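Local structure of BfpC (Escherichia coli, 3VHJ) at residues N4-V8 with K111-S115; Y16-L20 with N64-K68; M42-Y47 with A59-K63; H67-T73 with G158-E163; F80-C86 with I99-G105. The protein is the cytoplasmic N-terminal domain of a longer membrane protein essential for type IV pilus biogenesis, probably acting within the pilus assembly machinery of the inner membrane. The protein carries 1 engineered substitution. All blocks are in the same frame, centred on the assembly; numbering follows the deposited sequence.

Contact 1. Residues N4-V8 with K111-S115; sequences NNLGV and KSFHS
Leu6 slides its CD2 methyl over the imidazole of His114, where the N-terminal Asx turn and the type I turn from Asn5 to Val8 meet the end of strand 107-113. The methyl sits almost centrally on the ring, 3.4 Å from the His114 centroid and 13° off the normal, a CH-pi contact. Asn5 comes to the ring differently: its ND2 lies at the edge, 3.6 Å from His114 CE1, with the amide plane turned 57° against the imidazole. His114 holds CG beside its backbone N and anti to the carbonyl carbon (chi1 -78°), which swings the ring back over the turn. Putting an alanine at Leu6 removes the methyl over the His114 ring and is likely to set the imidazole freer to turn. Leu95 also touches both Leu6 and His114. Asparagine suits position 4, since Asn4 OD1 can accept from Leu6 N at 2.9 Å and fix the turn. A small hydroxyl suits Ser112, which is buried and donates a hydrogen bond to a backbone carbonyl: Ser112 OG reaches Leu6 O at 2.6 Å, standing above the carbonyl plane.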
# COMPACT_ATOMS: atom_id res chain seq x y z
N ASN A 4 5.79 16.42 5.72
CA ASN A 4 6.44 16.12 4.45
C ASN A 4 5.39 15.53 3.50
O ASN A 4 4.21 15.45 3.85
CB ASN A 4 7.61 15.13 4.64
CG ASN A 4 7.17 13.78 5.20
OD1 ASN A 4 6.33 13.09 4.62
ND2 ASN A 4 7.75 13.39 6.32
N ASN A 5 5.80 15.13 2.30
CA ASN A 5 4.84 14.57 1.36
C ASN A 5 5.16 13.14 0.97
O ASN A 5 4.85 12.70 -0.14
CB ASN A 5 4.72 15.47 0.12
CG ASN A 5 6.03 15.61 -0.65
OD1 ASN A 5 6.12 16.42 -1.58
ND2 ASN A 5 7.03 14.83 -0.27
N LEU A 6 5.77 12.41 1.90
CA LEU A 6 6.14 11.02 1.67
C LEU A 6 4.93 10.13 1.38
O LEU A 6 5.06 9.07 0.76
CB LEU A 6 6.86 10.46 2.89
CG LEU A 6 8.39 10.37 2.90
CD1 LEU A 6 8.86 10.06 4.32
CD2 LEU A 6 8.85 9.28 1.93
N GLY A 7 3.76 10.55 1.85
CA GLY A 7 2.57 9.75 1.66
C GLY A 7 1.80 9.93 0.36
O GLY A 7 0.73 9.35 0.20
N VAL A 8 2.32 10.73 -0.57
CA VAL A 8 1.61 10.94 -1.83
C VAL A 8 2.47 10.59 -3.03
O VAL A 8 3.50 11.21 -3.28
CB VAL A 8 1.12 12.40 -1.95
CG1 VAL A 8 0.36 12.59 -3.26
CG2 VAL A 8 0.22 12.74 -0.78
N LYS A 111 4.72 0.81 1.65
CA LYS A 111 5.73 1.73 2.16
C LYS A 111 6.29 2.62 1.06
O LYS A 111 6.41 2.20 -0.08
CB LYS A 111 6.88 0.94 2.78
CG LYS A 111 6.46 0.04 3.92
CD LYS A 111 6.44 0.78 5.25
CE LYS A 111 7.84 1.13 5.70
NZ LYS A 111 7.87 1.71 7.07
N SER A 112 6.61 3.86 1.42
CA SER A 112 7.19 4.80 0.48
C SER A 112 8.50 5.29 1.09
O SER A 112 8.65 5.30 2.31
CB SER A 112 6.24 5.99 0.26
OG SER A 112 6.06 6.72 1.45
N PHE A 113 9.45 5.66 0.24
CA PHE A 113 10.76 6.13 0.70
C PHE A 113 11.25 7.21 -0.26
O PHE A 113 10.99 7.14 -1.45
CB PHE A 113 11.80 5.01 0.68
CG PHE A 113 11.36 3.76 1.37
CD1 PHE A 113 10.49 2.87 0.75
CD2 PHE A 113 11.83 3.46 2.65
CE1 PHE A 113 10.08 1.71 1.39
CE2 PHE A 113 11.43 2.30 3.30
CZ PHE A 113 10.55 1.42 2.66
N HIS A 114 11.96 8.20 0.26
CA HIS A 114 12.50 9.22 -0.64
C HIS A 114 13.84 8.72 -1.18
O HIS A 114 14.34 9.23 -2.18
CB HIS A 114 12.66 10.56 0.09
CG HIS A 114 11.37 11.30 0.26
ND1 HIS A 114 10.45 11.43 -0.77
CD2 HIS A 114 10.84 11.93 1.33
CE1 HIS A 114 9.41 12.11 -0.33
NE2 HIS A 114 9.61 12.43 0.94
N SER A 115 14.38 7.70 -0.52
CA SER A 115 15.66 7.11 -0.91
C SER A 115 15.53 5.71 -1.50
O SER A 115 14.89 4.84 -0.91
CB SER A 115 16.59 7.05 0.31
OG SER A 115 17.64 6.13 0.09
O HOH W 1 8.80 15.59 1.61

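Contact 2. Residues Y16-L20 with N64-K68; sequences YAVNL and NIGHK
His67 reaches from the loop 64-68 to Val18 and Leu20, where the chain leaves strand 14-17, the central strand of a small mixed three-stranded sheet, and its imidazole carries most of this buried contact. At the root of the side chain, CB lies against Leu161. CG is anti to the carbonyl carbon and beside the backbone N (chi1 -70°), a setting that sends the ring toward Val18. Along one side of the ring, His67 CD2 comes within 4.0 Å of Ala17 CB, an oblique approach that a small side chain permits. At the tip, His67 NE2 donates to Val18 O at 2.7 Å, with the carbonyl oxygen exactly in the ring plane but the N-H...O line bent to 144°. Next to it His67 CE1 has Asn19 O at the ring edge, 3.7 Å away. ND1 accepts from the backbone N of Asp62, so both ring nitrogens are satisfied, consistent with a neutral ring protonated on NE2. A histidine fits because one flat group can both give and take a hydrogen bond between two backbones.

Apolar groups cover the faces. Leu20 CD2 makes a CH-pi contact 3.8 Å from the His67 centroid, displaced toward the rim, and Ile65 CG1 of the ring's own loop lies over the opposite face. Asn19 adopts a left-handed backbone conformation (phi 64°), which asparagine tolerates well, and its OD1 accepts from Ser112 N. Its other amide atom meets a methyl: Asn19 ND2 is 3.4 Å from Ile65 CD1, the two side chains crossing at about a right angle.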
# COMPACT_ATOMS: atom_id res chain seq x y z
N TYR A 16 -1.82 9.31 -5.64
CA TYR A 16 -2.31 8.27 -4.74
C TYR A 16 -1.71 8.38 -3.36
O TYR A 16 -0.54 8.75 -3.20
CB TYR A 16 -1.94 6.89 -5.27
CG TYR A 16 -2.48 6.56 -6.63
CD1 TYR A 16 -3.74 5.99 -6.79
CD2 TYR A 16 -1.71 6.79 -7.77
CE1 TYR A 16 -4.22 5.64 -8.04
CE2 TYR A 16 -2.18 6.44 -9.03
CZ TYR A 16 -3.43 5.86 -9.16
OH TYR A 16 -3.90 5.49 -10.40
N ALA A 17 -2.50 8.02 -2.36
CA ALA A 17 -2.04 8.01 -0.98
C ALA A 17 -1.29 6.70 -0.81
O ALA A 17 -1.84 5.63 -1.10
CB ALA A 17 -3.24 8.07 -0.03
N VAL A 18 -0.04 6.77 -0.38
CA VAL A 18 0.77 5.58 -0.14
C VAL A 18 1.33 5.63 1.28
O VAL A 18 1.21 6.65 1.96
CB VAL A 18 1.95 5.48 -1.16
CG1 VAL A 18 1.41 5.32 -2.57
CG2 VAL A 18 2.83 6.72 -1.08
N ASN A 19 1.93 4.53 1.72
CA ASN A 19 2.50 4.44 3.06
C ASN A 19 1.42 4.55 4.13
O ASN A 19 1.61 5.22 5.15
CB ASN A 19 3.55 5.53 3.29
CG ASN A 19 4.47 5.21 4.45
OD1 ASN A 19 5.35 4.36 4.33
ND2 ASN A 19 4.26 5.87 5.58
N LEU A 20 0.29 3.91 3.89
CA LEU A 20 -0.80 3.92 4.86
C LEU A 20 -0.60 2.74 5.81
O LEU A 20 0.15 1.82 5.51
CB LEU A 20 -2.14 3.75 4.14
CG LEU A 20 -2.55 4.89 3.20
CD1 LEU A 20 -3.45 4.35 2.12
CD2 LEU A 20 -3.24 5.98 4.00
N ASN A 64 0.69 13.80 8.78
CA ASN A 64 2.04 14.35 8.86
C ASN A 64 2.88 14.08 7.62
O ASN A 64 3.89 14.75 7.41
CB ASN A 64 2.76 13.82 10.10
CG ASN A 64 2.20 14.41 11.39
OD1 ASN A 64 1.76 15.56 11.41
ND2 ASN A 64 2.23 13.63 12.45
N ILE A 65 2.47 13.11 6.81
CA ILE A 65 3.22 12.83 5.59
C ILE A 65 2.40 13.19 4.35
O ILE A 65 2.64 12.67 3.27
CB ILE A 65 3.69 11.34 5.53
CG1 ILE A 65 2.50 10.39 5.45
CG2 ILE A 65 4.54 11.02 6.77
CD1 ILE A 65 2.92 8.94 5.28
N GLY A 66 1.43 14.09 4.52
CA GLY A 66 0.65 14.56 3.40
C GLY A 66 -0.71 13.96 3.12
O GLY A 66 -1.39 14.39 2.19
N HIS A 67 -1.12 12.96 3.89
CA HIS A 67 -2.43 12.34 3.66
C HIS A 67 -3.56 13.32 3.94
O HIS A 67 -3.51 14.09 4.88
CB HIS A 67 -2.57 11.09 4.53
CG HIS A 67 -1.67 9.97 4.10
ND1 HIS A 67 -1.29 8.96 4.95
CD2 HIS A 67 -1.11 9.70 2.90
CE1 HIS A 67 -0.52 8.11 4.29
NE2 HIS A 67 -0.39 8.53 3.05
N LYS A 68 -4.58 13.28 3.09
CA LYS A 68 -5.73 14.17 3.23
C LYS A 68 -6.98 13.47 2.71
O LYS A 68 -6.90 12.57 1.88
CB LYS A 68 -5.51 15.46 2.42
CG LYS A 68 -4.51 16.44 3.03
CD LYS A 68 -4.16 17.56 2.05
CE LYS A 68 -5.38 18.36 1.60
NZ LYS A 68 -5.96 19.20 2.69

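Contact 3. Residues M42-Y47 with A59-K63; sequences MSSKLY and AVGDK
Ser44 turns its hydroxyl to the far side from its own amide nitrogen (chi1 174°), which carries OG in against Gly61 O, while Leu46, with CG beside its backbone N (chi1 -63°), lays its branch across the chain of Lys63. The hydroxyl has two tasks. Ser44 OG donates to Gly61 O at 2.7 Å and accepts from Leu46 N at 3.2 Å, the latter closing an ST turn. Replacing Ser44 by an alanine takes away this hydroxyl and is likely to leave Gly61 O and Leu46 N without that mate, loosening the turn from the hairpin.

A straight backbone bond follows, from Gly61 N to Leu46 O at 2.9 Å. Beyond it Tyr47 and Val60 form an antiparallel non-hydrogen-bonded pair, in which Tyr47 CA makes a bent CA-H...O contact with Ala59 O, 3.1 Å away. Glycine suits position 61 because a CB there would press against Leu46 CB. The extended chain of Lys63 crosses Leu46 at about a right angle and packs tightly, Lys63 CG lying 3.4 Å from Leu46 CD1. The Lys63 NZ ends 3.3 Å from NZ of Lys45, a closeness probably eased by Glu163, which forms a salt bridge with Lys63 and also touches Lys45.

Helix 31-42 is closed by a Schellman motif, with Ser43 the first residue beyond it at positive phi, and the chain then enters strand 46-52. That strand pairs with 55-60 in a hairpin; Leu35, Ser38 and Leu39 of the helix pack on Val60, and the hairpin is flanked in its sheet by strand 162-163 beside 46-52 and strand 21-23 beside 55-60.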
# COMPACT_ATOMS: atom_id res chain seq x y z
N MSE A 42 -3.42 5.60 16.60
CA MSE A 42 -2.59 6.48 15.79
C MSE A 42 -2.99 7.94 15.86
O MSE A 42 -2.37 8.79 15.23
CB MSE A 42 -2.62 6.02 14.33
CG MSE A 42 -2.24 4.56 14.13
SE MSE A 42 -0.48 4.10 14.81
CE MSE A 42 0.57 4.91 13.42
N SER A 43 -4.04 8.23 16.62
CA SER A 43 -4.54 9.60 16.74
C SER A 43 -4.79 10.15 15.33
O SER A 43 -4.38 11.26 15.01
CB SER A 43 -3.53 10.48 17.49
OG SER A 43 -3.31 9.99 18.80
N SER A 44 -5.45 9.35 14.51
CA SER A 44 -5.75 9.73 13.13
C SER A 44 -7.25 9.74 12.87
O SER A 44 -8.01 9.04 13.54
CB SER A 44 -5.09 8.75 12.17
OG SER A 44 -5.47 9.01 10.83
N LYS A 45 -7.66 10.54 11.90
CA LYS A 45 -9.07 10.63 11.53
C LYS A 45 -9.26 10.21 10.07
O LYS A 45 -10.37 10.22 9.55
CB LYS A 45 -9.59 12.06 11.69
CG LYS A 45 -9.51 12.63 13.09
CD LYS A 45 -10.34 13.91 13.20
CE LYS A 45 -9.82 15.02 12.29
NZ LYS A 45 -8.51 15.54 12.75
N LEU A 46 -8.16 9.85 9.41
CA LEU A 46 -8.18 9.46 8.01
C LEU A 46 -8.21 7.95 7.85
O LEU A 46 -7.37 7.24 8.40
CB LEU A 46 -6.96 10.02 7.29
CG LEU A 46 -6.86 11.55 7.25
CD1 LEU A 46 -5.55 11.96 6.60
CD2 LEU A 46 -8.05 12.12 6.46
N TYR A 47 -9.17 7.45 7.07
CA TYR A 47 -9.29 6.02 6.89
C TYR A 47 -10.00 5.64 5.59
O TYR A 47 -10.56 6.48 4.89
CB TYR A 47 -10.07 5.41 8.04
CG TYR A 47 -11.53 5.80 8.01
CD1 TYR A 47 -11.96 7.01 8.57
CD2 TYR A 47 -12.47 5.00 7.38
CE1 TYR A 47 -13.29 7.40 8.49
CE2 TYR A 47 -13.81 5.38 7.29
CZ TYR A 47 -14.21 6.58 7.85
OH TYR A 47 -15.52 6.96 7.74
N ALA A 59 -7.34 1.02 5.89
CA ALA A 59 -6.10 1.78 5.84
C ALA A 59 -6.28 3.01 6.73
O ALA A 59 -7.35 3.61 6.75
CB ALA A 59 -5.81 2.21 4.40
N VAL A 60 -5.24 3.36 7.47
CA VAL A 60 -5.29 4.54 8.33
C VAL A 60 -4.23 5.50 7.81
O VAL A 60 -3.07 5.13 7.64
CB VAL A 60 -5.01 4.18 9.81
CG1 VAL A 60 -4.80 5.45 10.63
CG2 VAL A 60 -6.20 3.41 10.37
N GLY A 61 -4.63 6.74 7.53
CA GLY A 61 -3.71 7.73 7.01
C GLY A 61 -2.95 8.53 8.06
O GLY A 61 -3.31 8.54 9.24
N ASP A 62 -1.89 9.19 7.61
CA ASP A 62 -1.06 10.01 8.49
C ASP A 62 -0.93 11.40 7.88
O ASP A 62 -0.19 11.59 6.92
CB ASP A 62 0.33 9.40 8.63
CG ASP A 62 1.23 10.21 9.55
OD1 ASP A 62 0.81 11.29 10.02
OD2 ASP A 62 2.37 9.77 9.81
N LYS A 63 -1.65 12.37 8.43
CA LYS A 63 -1.59 13.73 7.91
C LYS A 63 -0.19 14.33 7.93
O LYS A 63 0.09 15.26 7.19
CB LYS A 63 -2.53 14.64 8.71
CG LYS A 63 -4.00 14.31 8.55
CD LYS A 63 -4.87 15.33 9.27
CE LYS A 63 -6.35 15.02 9.13
NZ LYS A 63 -7.16 16.09 9.77

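Contact 4. Residues H67-T73 with G158-E163; sequences HKRGQVT and GKKLKE
Arg69 presents the edge of its guanidinium to the backbone of Glu163, with NH1 in plane only 2.8 Å from Glu163 N. Arg69 belongs to a type II turn from Lys68 to Gln71 that docks on segment 158-163, which runs the opposite way. NH1 and Glu163 N are both donors, so this is no hydrogen bond, and the exact setting of so exposed a group is doubtful. The plane of the Glu163 carboxylate is nearly parallel to that of the guanidinium, 7° apart, though the charged atoms do not touch; its OE2 pairs with Lys63. Gly70, whose positive phi (93°) suits the turn's third position, donates to Leu161 O at 2.8 Å in an almost perfectly straight bond. Leu161 N answers to Gln71 O at 2.8 Å, and Thr73 N to Lys159 O at 3.1 Å, on either side of the single bridge of Val72 with Lys160.

Leucine fits position 161, buried beneath the turn: its CD2 meets Thr73 CG2 at 3.6 Å, while CD1 lies by Lys68 O. Gly158 spares the chain a collision, for a CB there would clash with Val72 CG1. Gln71 ties the turn to itself, OE1 accepting from Lys68 N at 3.0 Å. A water beside Thr73 OG1 donates to Lys159 O at 2.9 Å.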
# COMPACT_ATOMS: atom_id res chain seq x y z
N HIS A 67 -1.12 12.96 3.89
CA HIS A 67 -2.43 12.34 3.66
C HIS A 67 -3.56 13.32 3.94
O HIS A 67 -3.51 14.09 4.88
CB HIS A 67 -2.57 11.09 4.53
CG HIS A 67 -1.67 9.97 4.10
ND1 HIS A 67 -1.29 8.96 4.95
CD2 HIS A 67 -1.11 9.70 2.90
CE1 HIS A 67 -0.52 8.11 4.29
NE2 HIS A 67 -0.39 8.53 3.05
N LYS A 68 -4.58 13.28 3.09
CA LYS A 68 -5.73 14.17 3.23
C LYS A 68 -6.98 13.47 2.71
O LYS A 68 -6.90 12.57 1.88
CB LYS A 68 -5.51 15.46 2.42
CG LYS A 68 -4.51 16.44 3.03
CD LYS A 68 -4.16 17.56 2.05
CE LYS A 68 -5.38 18.36 1.60
NZ LYS A 68 -5.96 19.20 2.69
N ARG A 69 -8.13 13.89 3.22
CA ARG A 69 -9.41 13.33 2.80
C ARG A 69 -9.51 13.45 1.27
O ARG A 69 -9.04 14.43 0.69
CB ARG A 69 -10.56 14.09 3.45
CG ARG A 69 -11.93 13.54 3.12
CD ARG A 69 -13.07 14.45 3.60
NE ARG A 69 -14.37 13.98 3.11
CZ ARG A 69 -15.00 12.90 3.55
NH1 ARG A 69 -14.47 12.15 4.51
NH2 ARG A 69 -16.17 12.55 3.02
N GLY A 70 -10.09 12.44 0.63
CA GLY A 70 -10.26 12.49 -0.81
C GLY A 70 -9.18 11.84 -1.66
O GLY A 70 -9.38 11.64 -2.85
N GLN A 71 -8.03 11.52 -1.07
CA GLN A 71 -6.98 10.89 -1.86
C GLN A 71 -7.28 9.42 -2.06
O GLN A 71 -7.72 8.74 -1.13
CB GLN A 71 -5.62 11.01 -1.17
CG GLN A 71 -5.13 12.43 -1.00
CD GLN A 71 -3.92 12.52 -0.08
OE1 GLN A 71 -3.69 11.62 0.73
NE2 GLN A 71 -3.17 13.60 -0.20
N VAL A 72 -7.07 8.93 -3.27
CA VAL A 72 -7.28 7.52 -3.57
C VAL A 72 -6.06 6.77 -3.08
O VAL A 72 -4.93 7.15 -3.40
CB VAL A 72 -7.41 7.28 -5.09
CG1 VAL A 72 -7.61 5.79 -5.37
CG2 VAL A 72 -8.57 8.10 -5.66
N THR A 73 -6.27 5.71 -2.31
CA THR A 73 -5.14 4.93 -1.82
C THR A 73 -4.68 4.02 -2.96
O THR A 73 -5.50 3.37 -3.63
CB THR A 73 -5.52 4.08 -0.59
OG1 THR A 73 -6.41 3.02 -0.98
CG2 THR A 73 -6.21 4.96 0.46
N GLY A 158 -10.13 3.04 -7.24
CA GLY A 158 -9.71 2.91 -5.86
C GLY A 158 -10.70 3.53 -4.88
O GLY A 158 -11.72 4.08 -5.28
N LYS A 159 -10.38 3.42 -3.60
CA LYS A 159 -11.22 3.97 -2.55
C LYS A 159 -10.48 5.18 -1.98
O LYS A 159 -9.27 5.13 -1.78
CB LYS A 159 -11.46 2.94 -1.45
CG LYS A 159 -12.10 1.63 -1.92
CD LYS A 159 -13.54 1.84 -2.38
CE LYS A 159 -14.44 2.31 -1.24
NZ LYS A 159 -14.50 1.31 -0.13
N LYS A 160 -11.22 6.25 -1.73
CA LYS A 160 -10.62 7.47 -1.20
C LYS A 160 -10.58 7.53 0.32
O LYS A 160 -11.40 6.91 1.00
CB LYS A 160 -11.39 8.69 -1.72
CG LYS A 160 -11.37 8.88 -3.23
CD LYS A 160 -12.21 10.09 -3.61
CE LYS A 160 -12.11 10.39 -5.10
NZ LYS A 160 -12.59 9.25 -5.92
N LEU A 161 -9.61 8.27 0.84
CA LEU A 161 -9.50 8.43 2.28
C LEU A 161 -10.69 9.26 2.75
O LEU A 161 -11.07 10.24 2.11
CB LEU A 161 -8.20 9.17 2.64
CG LEU A 161 -6.90 8.39 2.45
CD1 LEU A 161 -5.70 9.25 2.85
CD2 LEU A 161 -6.94 7.13 3.29
N LYS A 162 -11.31 8.84 3.85
CA LYS A 162 -12.44 9.55 4.42
C LYS A 162 -11.94 10.12 5.74
O LYS A 162 -10.93 9.66 6.27
CB LYS A 162 -13.61 8.59 4.66
CG LYS A 162 -14.12 7.93 3.37
CD LYS A 162 -15.15 6.83 3.63
CE LYS A 162 -16.52 7.40 3.98
NZ LYS A 162 -16.53 8.13 5.27
N GLU A 163 -12.64 11.10 6.29
CA GLU A 163 -12.19 11.70 7.53
C GLU A 163 -13.21 11.59 8.66
O GLU A 163 -14.41 11.60 8.42
CB GLU A 163 -11.82 13.17 7.28
CG GLU A 163 -11.22 13.89 8.47
CD GLU A 163 -10.35 15.06 8.03
OE1 GLU A 163 -10.71 15.73 7.04
OE2 GLU A 163 -9.31 15.31 8.68
O HOH W 2 -7.76 15.78 5.34
O HOH W 3 -8.67 2.92 0.05

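Contact 5. Residues F80-C86 with I99-G105; sequences FDGSSFC and IGVDKDG
The ring of Phe80 lies flat between two glycines, backbone atoms covering both faces. Gly105 CA stands over the centre of one ring face, 3.6 Å from the Phe80 centroid in a CH-pi contact, and Gly82 N of the ring's own loop covers the centre of the other. CG anti to the backbone N (chi1 178°) stretches the ring into this slot, where Phe80 CZ comes edge-on to within 3.3 Å of Lys103 O. Glycine suits both sides: each has a positive phi, and a CB on Gly105 would crowd the ring.

Lys103 bends at chi2 and reaches back, its NZ donating to Gly82 O at 3.0 Å and also forming a salt bridge with Asp134. A water spans Gly82 O and Lys103 O. Asp81 OD2 accepts from both Ser83 N and Ser83 OG, closing an Asx turn in the same loop.

Deeper in, Phe85 and Val101 run side by side, pointing the same way, with Phe85 CZ 3.4 Å from Val101 CG2; Ile99 CD1 meets the ring at its edge. Their backbones exchange two bonds, Val101 N to Phe85 O at 2.8 Å and Phe85 N to Val101 O at 3.0 Å. This reciprocal pairing is that of a hydrogen-bonded pair in an antiparallel beta hairpin, here strands 85-90 and 96-101.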
# COMPACT_ATOMS: atom_id res chain seq x y z
N PHE A 80 -6.87 -7.00 -7.80
CA PHE A 80 -6.47 -8.26 -7.19
C PHE A 80 -7.19 -9.34 -7.99
O PHE A 80 -8.41 -9.30 -8.10
CB PHE A 80 -6.90 -8.35 -5.73
CG PHE A 80 -6.55 -9.65 -5.09
CD1 PHE A 80 -5.22 -10.02 -4.91
CD2 PHE A 80 -7.55 -10.55 -4.72
CE1 PHE A 80 -4.89 -11.27 -4.38
CE2 PHE A 80 -7.22 -11.80 -4.20
CZ PHE A 80 -5.89 -12.16 -4.03
N ASP A 81 -6.45 -10.29 -8.55
CA ASP A 81 -7.06 -11.34 -9.36
C ASP A 81 -6.92 -12.73 -8.75
O ASP A 81 -7.15 -13.73 -9.43
CB ASP A 81 -6.47 -11.33 -10.76
CG ASP A 81 -5.01 -11.77 -10.79
OD1 ASP A 81 -4.33 -11.47 -11.79
OD2 ASP A 81 -4.54 -12.41 -9.83
N GLY A 82 -6.55 -12.79 -7.48
CA GLY A 82 -6.39 -14.08 -6.84
C GLY A 82 -4.93 -14.46 -6.65
O GLY A 82 -4.61 -15.38 -5.90
N SER A 83 -4.04 -13.75 -7.32
CA SER A 83 -2.62 -14.03 -7.19
C SER A 83 -1.94 -12.96 -6.34
O SER A 83 -2.22 -11.77 -6.48
CB SER A 83 -1.96 -14.12 -8.57
OG SER A 83 -2.07 -12.91 -9.29
N SER A 84 -1.06 -13.40 -5.43
CA SER A 84 -0.33 -12.50 -4.55
C SER A 84 0.82 -11.85 -5.31
O SER A 84 1.26 -12.35 -6.34
CB SER A 84 0.21 -13.28 -3.35
OG SER A 84 1.04 -14.35 -3.79
N PHE A 85 1.33 -10.73 -4.79
CA PHE A 85 2.42 -10.04 -5.45
C PHE A 85 3.08 -9.02 -4.54
O PHE A 85 2.49 -8.55 -3.57
CB PHE A 85 1.89 -9.31 -6.69
CG PHE A 85 0.91 -8.21 -6.37
CD1 PHE A 85 1.35 -6.91 -6.12
CD2 PHE A 85 -0.45 -8.47 -6.29
CE1 PHE A 85 0.45 -5.90 -5.78
CE2 PHE A 85 -1.36 -7.47 -5.95
CZ PHE A 85 -0.90 -6.18 -5.70
N CYS A 86 4.32 -8.69 -4.86
CA CYS A 86 5.06 -7.69 -4.11
C CYS A 86 5.99 -7.03 -5.11
O CYS A 86 6.18 -7.54 -6.22
CB CYS A 86 5.87 -8.33 -2.98
SG CYS A 86 7.50 -8.93 -3.47
N ILE A 99 5.56 -2.52 -2.11
CA ILE A 99 4.23 -3.02 -1.80
C ILE A 99 4.16 -4.54 -1.78
O ILE A 99 5.05 -5.22 -2.28
CB ILE A 99 3.20 -2.49 -2.82
CG1 ILE A 99 3.46 -3.08 -4.20
CG2 ILE A 99 3.31 -0.97 -2.91
CD1 ILE A 99 2.48 -2.61 -5.26
N GLY A 100 3.09 -5.07 -1.18
CA GLY A 100 2.92 -6.51 -1.10
C GLY A 100 1.50 -6.86 -0.71
O GLY A 100 0.96 -6.32 0.26
N VAL A 101 0.88 -7.76 -1.48
CA VAL A 101 -0.49 -8.20 -1.23
C VAL A 101 -0.48 -9.73 -1.20
O VAL A 101 0.10 -10.37 -2.09
CB VAL A 101 -1.43 -7.69 -2.35
CG1 VAL A 101 -2.84 -8.23 -2.15
CG2 VAL A 101 -1.45 -6.17 -2.35
N ASP A 102 -1.10 -10.31 -0.18
CA ASP A 102 -1.08 -11.76 -0.04
C ASP A 102 -2.12 -12.49 -0.86
O ASP A 102 -2.92 -11.88 -1.56
CB ASP A 102 -1.19 -12.16 1.45
CG ASP A 102 -2.57 -11.92 2.04
OD1 ASP A 102 -2.67 -11.92 3.28
OD2 ASP A 102 -3.54 -11.76 1.28
N LYS A 103 -2.09 -13.82 -0.77
CA LYS A 103 -3.00 -14.67 -1.52
C LYS A 103 -4.47 -14.39 -1.26
O LYS A 103 -5.33 -14.73 -2.07
CB LYS A 103 -2.68 -16.14 -1.21
CG LYS A 103 -3.31 -17.14 -2.16
CD LYS A 103 -2.81 -16.95 -3.59
CE LYS A 103 -3.37 -18.01 -4.51
NZ LYS A 103 -2.84 -17.86 -5.90
N ASP A 104 -4.77 -13.77 -0.12
CA ASP A 104 -6.15 -13.45 0.23
C ASP A 104 -6.51 -12.01 -0.12
O ASP A 104 -7.62 -11.54 0.18
CB ASP A 104 -6.40 -13.67 1.73
CG ASP A 104 -6.30 -15.13 2.13
OD1 ASP A 104 -6.92 -15.97 1.44
OD2 ASP A 104 -5.62 -15.43 3.13
N GLY A 105 -5.58 -11.30 -0.75
CA GLY A 105 -5.84 -9.93 -1.13
C GLY A 105 -5.59 -8.93 -0.02
O GLY A 105 -5.90 -7.75 -0.16
O HOH W 4 -6.49 -16.28 -3.98

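How the contacts relate
Contacts 2 and 4 each touch the other three of contacts 1 to 4, while 1 and 3 stay about 5 Å apart at their nearest atoms; contact 5 lies more than 20 Å from each, centre to centre. Contacts 2 and 5 are buried, one built round a histidine bonded to backbone on both ring nitrogens, the other round phenylalanines; contacts 1, 3 and 4 are partly buried, and charged side chains gather on the exposed sides of 3 and 4. Contacts 2 and 4 share His67 and Lys68 and reach the same small sheet. Contacts 3 and 4 meet in another, through a backbone bond from Lys162 to Tyr47. Contacts 1 and 5 involve adjacent strands, 107-113 and 96-101, of the third.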